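Long-range contact in oxidoreductase, Gfo/Idh/MocA family (Vibrio cholerae, PDB 1XEA), which probably catalyses an NAD(P)-dependent oxidation or reduction, as a Gfo/Idh/MocA family oxidoreductase whose substrate is not established: residues R123-E135 with A228-Q242. Numbering follows the deposited sequence.
Sequences RRHIPLYNQHLSE and ASYDNVAYLFDSFTQ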
loop_
_atom_site.group_PDB
_atom_site.type_symbol
_atom_site.label_atom_id
_atom_site.label_comp_id
_atom_site.label_asym_id
_atom_site.label_seq_id
_atom_site.Cartn_x
_atom_site.Cartn_y
_atom_site.Cartn_z
ATOM N N ARG A 123 -11.601 -17.538 -13.967
ATOM C CA ARG A 123 -10.252 -17.277 -13.492
ATOM C C ARG A 123 -9.163 -17.762 -14.449
ATOM O O ARG A 123 -7.989 -17.786 -14.084
ATOM C CB ARG A 123 -10.050 -17.904 -12.112
ATOM C CG ARG A 123 -9.999 -16.914 -10.979
ATOM C CD ARG A 123 -10.722 -17.439 -9.753
ATOM N NE ARG A 123 -12.159 -17.199 -9.838
ATOM C CZ ARG A 123 -12.823 -16.364 -9.046
ATOM N NH1 ARG A 123 -12.190 -15.686 -8.098
ATOM N NH2 ARG A 123 -14.123 -16.192 -9.214
ATOM N N ARG A 124 -9.531 -18.173 -15.662
ATOM C CA ARG A 124 -8.520 -18.601 -16.640
ATOM C C ARG A 124 -8.364 -17.496 -17.672
ATOM O O ARG A 124 -7.472 -17.549 -18.514
ATOM C CB ARG A 124 -8.943 -19.861 -17.392
ATOM C CG ARG A 124 -8.912 -21.146 -16.604
ATOM C CD ARG A 124 -9.195 -22.324 -17.534
ATOM N NE ARG A 124 -9.509 -23.524 -16.764
ATOM C CZ ARG A 124 -10.019 -24.640 -17.274
ATOM N NH1 ARG A 124 -10.276 -24.719 -18.574
ATOM N NH2 ARG A 124 -10.284 -25.669 -16.476
ATOM N N HIS A 125 -9.253 -16.507 -17.597
ATOM C CA HIS A 125 -9.280 -15.382 -18.526
ATOM C C HIS A 125 -9.135 -14.030 -17.846
ATOM O O HIS A 125 -9.661 -13.025 -18.331
ATOM C CB HIS A 125 -10.596 -15.391 -19.288
ATOM C CG HIS A 125 -10.887 -16.696 -19.945
ATOM N ND1 HIS A 125 -10.373 -17.033 -21.179
ATOM C CD2 HIS A 125 -11.552 -17.788 -19.499
ATOM C CE1 HIS A 125 -10.706 -18.279 -21.462
ATOM N NE2 HIS A 125 -11.419 -18.759 -20.459
ATOM N N ILE A 126 -8.448 -13.990 -16.714
ATOM C CA ILE A 126 -8.277 -12.722 -16.029
ATOM C C ILE A 126 -7.345 -11.856 -16.866
ATOM O O ILE A 126 -6.137 -12.123 -16.949
ATOM C CB ILE A 126 -7.702 -12.930 -14.632
ATOM C CG1 ILE A 126 -8.606 -13.889 -13.868
ATOM C CG2 ILE A 126 -7.593 -11.596 -13.905
ATOM C CD1 ILE A 126 -10.053 -13.455 -13.800
ATOM N N PRO A 127 -7.896 -10.803 -17.498
ATOM C CA PRO A 127 -7.077 -9.916 -18.336
ATOM C C PRO A 127 -5.774 -9.421 -17.717
ATOM O O PRO A 127 -4.730 -9.492 -18.355
ATOM C CB PRO A 127 -8.038 -8.785 -18.710
ATOM C CG PRO A 127 -9.090 -8.826 -17.623
ATOM C CD PRO A 127 -9.273 -10.291 -17.353
ATOM N N LEU A 128 -5.810 -8.938 -16.482
ATOM C CA LEU A 128 -4.576 -8.461 -15.894
ATOM C C LEU A 128 -3.581 -9.586 -15.628
ATOM O O LEU A 128 -2.368 -9.384 -15.717
ATOM C CB LEU A 128 -4.835 -7.682 -14.596
ATOM C CG LEU A 128 -3.597 -7.023 -13.949
ATOM C CD1 LEU A 128 -3.153 -5.846 -14.785
ATOM C CD2 LEU A 128 -3.912 -6.570 -12.544
ATOM N N TYR A 129 -4.057 -10.782 -15.314
ATOM C CA TYR A 129 -3.104 -11.852 -15.040
ATOM C C TYR A 129 -2.503 -12.480 -16.286
ATOM O O TYR A 129 -1.314 -12.774 -16.311
ATOM C CB TYR A 129 -3.746 -12.951 -14.195
ATOM C CG TYR A 129 -4.314 -12.500 -12.871
ATOM C CD1 TYR A 129 -4.103 -11.199 -12.387
ATOM C CD2 TYR A 129 -5.061 -13.380 -12.097
ATOM C CE1 TYR A 129 -4.630 -10.793 -11.162
ATOM C CE2 TYR A 129 -5.590 -12.994 -10.874
ATOM C CZ TYR A 129 -5.376 -11.706 -10.413
ATOM O OH TYR A 129 -5.909 -11.333 -9.205
ATOM N N ASN A 130 -3.325 -12.692 -17.311
ATOM C CA ASN A 130 -2.842 -13.301 -18.544
ATOM C C ASN A 130 -1.965 -12.346 -19.343
ATOM O O ASN A 130 -1.169 -12.776 -20.178
ATOM C CB ASN A 130 -4.014 -13.774 -19.406
ATOM C CG ASN A 130 -4.853 -14.859 -18.726
ATOM O OD1 ASN A 130 -4.464 -15.425 -17.699
ATOM N ND2 ASN A 130 -6.010 -15.158 -19.311
ATOM N N GLN A 131 -2.112 -11.050 -19.087
ATOM C CA GLN A 131 -1.325 -10.046 -19.787
ATOM C C GLN A 131 0.123 -10.092 -19.350
ATOM O O GLN A 131 1.031 -9.888 -20.153
ATOM C CB GLN A 131 -1.875 -8.656 -19.516
ATOM C CG GLN A 131 -0.920 -7.550 -19.908
ATOM C CD GLN A 131 -1.488 -6.170 -19.606
ATOM O OE1 GLN A 131 -0.748 -5.173 -19.569
ATOM N NE2 GLN A 131 -2.816 -6.101 -19.395
ATOM N N HIS A 132 0.328 -10.362 -18.068
ATOM C CA HIS A 132 1.666 -10.421 -17.508
ATOM C C HIS A 132 2.230 -11.841 -17.440
ATOM O O HIS A 132 3.404 -12.058 -17.744
ATOM C CB HIS A 132 1.663 -9.777 -16.114
ATOM C CG HIS A 132 1.438 -8.295 -16.135
ATOM N ND1 HIS A 132 2.440 -7.395 -16.427
ATOM C CD2 HIS A 132 0.320 -7.558 -15.928
ATOM C CE1 HIS A 132 1.949 -6.168 -16.400
ATOM N NE2 HIS A 132 0.665 -6.239 -16.100
ATOM N N LEU A 133 1.399 -12.805 -17.055
ATOM C CA LEU A 133 1.832 -14.201 -16.948
ATOM C C LEU A 133 1.300 -15.037 -18.116
ATOM O O LEU A 133 0.162 -15.505 -18.084
ATOM C CB LEU A 133 1.344 -14.772 -15.619
ATOM C CG LEU A 133 1.539 -13.839 -14.424
ATOM C CD1 LEU A 133 0.829 -14.416 -13.214
ATOM C CD2 LEU A 133 3.017 -13.645 -14.156
ATOM N N SER A 134 2.131 -15.232 -19.140
ATOM C CA SER A 134 1.729 -15.991 -20.329
ATOM C C SER A 134 1.337 -17.434 -20.015
ATOM O O SER A 134 0.462 -18.006 -20.667
ATOM C CB SER A 134 2.843 -15.964 -21.386
ATOM O OG SER A 134 4.095 -16.389 -20.868
ATOM N N GLU A 135 1.995 -18.013 -19.017
ATOM C CA GLU A 135 1.698 -19.365 -18.602
ATOM C C GLU A 135 0.200 -19.499 -18.287
ATOM O O GLU A 135 -0.387 -20.552 -18.506
ATOM C CB GLU A 135 2.522 -19.743 -17.371
ATOM C CG GLU A 135 4.003 -20.074 -17.623
ATOM C CD GLU A 135 4.869 -18.872 -18.016
ATOM O OE1 GLU A 135 4.552 -17.724 -17.624
ATOM O OE2 GLU A 135 5.889 -19.091 -18.708
ATOM N N ALA A 228 2.900 -15.344 -8.204
ATOM C CA ALA A 228 3.587 -16.148 -9.202
ATOM C C ALA A 228 5.076 -15.872 -9.151
ATOM O O ALA A 228 5.494 -14.740 -8.939
ATOM C CB ALA A 228 3.044 -15.818 -10.582
ATOM N N SER A 229 5.898 -16.889 -9.337
ATOM C CA SER A 229 7.316 -16.608 -9.321
ATOM C C SER A 229 8.064 -17.344 -10.417
ATOM O O SER A 229 7.721 -18.464 -10.793
ATOM C CB SER A 229 7.917 -16.939 -7.959
ATOM O OG SER A 229 8.210 -18.314 -7.858
ATOM N N TYR A 230 9.087 -16.678 -10.932
ATOM C CA TYR A 230 9.937 -17.217 -11.974
ATOM C C TYR A 230 11.338 -17.058 -11.429
ATOM O O TYR A 230 11.518 -16.866 -10.226
ATOM C CB TYR A 230 9.792 -16.394 -13.248
ATOM C CG TYR A 230 8.394 -16.365 -13.809
ATOM C CD1 TYR A 230 7.415 -15.532 -13.265
ATOM C CD2 TYR A 230 8.047 -17.172 -14.891
ATOM C CE1 TYR A 230 6.130 -15.504 -13.795
ATOM C CE2 TYR A 230 6.765 -17.150 -15.423
ATOM C CZ TYR A 230 5.815 -16.317 -14.875
ATOM O OH TYR A 230 4.555 -16.288 -15.417
ATOM N N ASP A 231 12.342 -17.130 -12.288
ATOM C CA ASP A 231 13.687 -16.941 -11.781
ATOM C C ASP A 231 13.950 -15.449 -11.686
ATOM O O ASP A 231 13.889 -14.738 -12.679
ATOM C CB ASP A 231 14.724 -17.630 -12.674
ATOM C CG ASP A 231 14.650 -19.153 -12.585
ATOM O OD1 ASP A 231 14.664 -19.699 -11.445
ATOM O OD2 ASP A 231 14.577 -19.803 -13.659
ATOM N N ASN A 232 14.215 -14.984 -10.468
ATOM C CA ASN A 232 14.497 -13.576 -10.185
ATOM C C ASN A 232 13.385 -12.635 -10.566
ATOM O O ASN A 232 13.599 -11.431 -10.720
ATOM C CB ASN A 232 15.787 -13.135 -10.862
ATOM C CG ASN A 232 16.997 -13.829 -10.276
ATOM O OD1 ASN A 232 17.126 -13.957 -9.053
ATOM N ND2 ASN A 232 17.892 -14.279 -11.139
ATOM N N VAL A 233 12.188 -13.184 -10.708
ATOM C CA VAL A 233 11.044 -12.369 -11.043
ATOM C C VAL A 233 9.844 -12.908 -10.300
ATOM O O VAL A 233 9.684 -14.118 -10.171
ATOM C CB VAL A 233 10.774 -12.375 -12.555
ATOM C CG1 VAL A 233 9.662 -11.379 -12.867
ATOM C CG2 VAL A 233 12.049 -11.992 -13.324
ATOM N N ALA A 234 9.013 -12.009 -9.791
ATOM C CA ALA A 234 7.831 -12.422 -9.057
ATOM C C ALA A 234 6.717 -11.399 -9.247
ATOM O O ALA A 234 6.967 -10.278 -9.694
ATOM C CB ALA A 234 8.167 -12.583 -7.578
ATOM N N TYR A 235 5.485 -11.812 -8.940
ATOM C CA TYR A 235 4.288 -10.964 -9.028
ATOM C C TYR A 235 3.354 -11.327 -7.886
ATOM O O TYR A 235 3.290 -12.480 -7.470
ATOM C CB TYR A 235 3.496 -11.209 -10.310
ATOM C CG TYR A 235 4.165 -10.815 -11.594
ATOM C CD1 TYR A 235 5.121 -11.636 -12.183
ATOM C CD2 TYR A 235 3.826 -9.621 -12.238
ATOM C CE1 TYR A 235 5.726 -11.282 -13.385
ATOM C CE2 TYR A 235 4.423 -9.252 -13.438
ATOM C CZ TYR A 235 5.374 -10.089 -14.006
ATOM O OH TYR A 235 5.982 -9.727 -15.184
ATOM N N LEU A 236 2.602 -10.351 -7.402
ATOM C CA LEU A 236 1.653 -10.606 -6.328
ATOM C C LEU A 236 0.451 -9.718 -6.555
ATOM O O LEU A 236 0.519 -8.510 -6.346
ATOM C CB LEU A 236 2.260 -10.282 -4.966
ATOM C CG LEU A 236 1.599 -10.877 -3.709
ATOM C CD1 LEU A 236 2.071 -10.063 -2.517
ATOM C CD2 LEU A 236 0.097 -10.852 -3.789
ATOM N N PHE A 237 -0.652 -10.315 -6.985
ATOM C CA PHE A 237 -1.865 -9.552 -7.229
ATOM C C PHE A 237 -2.812 -9.656 -6.040
ATOM O O PHE A 237 -3.173 -10.759 -5.628
ATOM C CB PHE A 237 -2.566 -10.058 -8.484
ATOM C CG PHE A 237 -1.733 -9.963 -9.720
ATOM C CD1 PHE A 237 -1.008 -11.057 -10.173
ATOM C CD2 PHE A 237 -1.700 -8.787 -10.459
ATOM C CE1 PHE A 237 -0.269 -10.987 -11.361
ATOM C CE2 PHE A 237 -0.965 -8.699 -11.649
ATOM C CZ PHE A 237 -0.250 -9.800 -12.099
ATOM N N ASP A 238 -3.205 -8.509 -5.492
ATOM C CA ASP A 238 -4.118 -8.459 -4.345
ATOM C C ASP A 238 -5.575 -8.342 -4.804
ATOM O O ASP A 238 -6.497 -8.273 -3.988
ATOM C CB ASP A 238 -3.758 -7.275 -3.436
ATOM C CG ASP A 238 -3.523 -6.002 -4.217
ATOM O OD1 ASP A 238 -2.559 -5.947 -5.011
ATOM O OD2 ASP A 238 -4.304 -5.048 -4.059
ATOM N N SER A 239 -5.771 -8.304 -6.116
ATOM C CA SER A 239 -7.102 -8.220 -6.693
ATOM C C SER A 239 -6.981 -8.496 -8.191
ATOM O O SER A 239 -5.924 -8.913 -8.673
ATOM C CB SER A 239 -7.714 -6.832 -6.475
ATOM O OG SER A 239 -7.155 -5.864 -7.337
ATOM N N PHE A 240 -8.059 -8.265 -8.929
ATOM C CA PHE A 240 -8.028 -8.478 -10.355
ATOM C C PHE A 240 -7.612 -7.207 -11.089
ATOM O O PHE A 240 -7.407 -7.237 -12.291
ATOM C CB PHE A 240 -9.401 -8.952 -10.845
ATOM C CG PHE A 240 -9.820 -10.277 -10.281
ATOM C CD1 PHE A 240 -10.987 -10.387 -9.531
ATOM C CD2 PHE A 240 -9.014 -11.410 -10.447
ATOM C CE1 PHE A 240 -11.343 -11.606 -8.953
ATOM C CE2 PHE A 240 -9.361 -12.640 -9.870
ATOM C CZ PHE A 240 -10.527 -12.740 -9.116
ATOM N N THR A 241 -7.447 -6.096 -10.380
ATOM C CA THR A 241 -7.095 -4.855 -11.066
ATOM C C THR A 241 -5.724 -4.317 -10.721
ATOM O O THR A 241 -5.129 -3.578 -11.497
ATOM C CB THR A 241 -8.126 -3.747 -10.768
ATOM O OG1 THR A 241 -7.960 -3.282 -9.422
ATOM C CG2 THR A 241 -9.522 -4.286 -10.941
ATOM N N GLN A 242 -5.233 -4.688 -9.548
ATOM C CA GLN A 242 -3.943 -4.226 -9.081
ATOM C C GLN A 242 -3.009 -5.343 -8.680
ATOM O O GLN A 242 -3.442 -6.416 -8.237
ATOM C CB GLN A 242 -4.140 -3.327 -7.881
ATOM C CG GLN A 242 -4.441 -1.911 -8.233
ATOM C CD GLN A 242 -4.487 -1.051 -6.998
ATOM O OE1 GLN A 242 -4.415 0.189 -7.078
ATOM N NE2 GLN A 242 -4.612 -1.704 -5.828
HETATM O O HOH W 1 5.022 -8.060 -16.879
#
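Helix 127-132 packs against the C-terminal mixed beta-sheet of this two-domain oxidoreductase, running nearly antiparallel to strand 233-237 with the short axes 10.8 Å apart. At the centre, the CD1-CE1 side of the Y129 ring comes over one face of F237, an oblique pair with planes 36° apart and Y129 CD1 above the phenyl centre. CG of Y129, anti to the carbonyl carbon (chi1 -58°), turns the ring so that OH donates to the backbone O of S239, at a modelled 2.5 Å, which ties the helix to the turn after the strand. S239 OG braces that turn, accepting from T241 N (an ST turn) and from Q242 N (an ST motif). F240 projects from it against Y129 and I126, where CG2 of I126 is 3.7 Å from CD2 of F240; the edge of F240 meets NH1 of R123, whose charge is paired with E224. L128 CD2 fits beside F237 and the backbone of T241. Farther along, L133 lies on the sheet face across two paired strands: CD1 touches A228 CB, while CD2 makes a CH-pi contact over Y235, 3.9 Å from the ring centroid. A water joins H132 ND1 to Y235 OH. Y230 OH donates to E135 OE1 (2.6 Å) from above the carboxylate plane, near a bound nickel ion. Such helix-on-sheet packing belongs to the alpha/beta C-terminal domain that follows the Rossmann fold in Gfo/Idh/MocA enzymes.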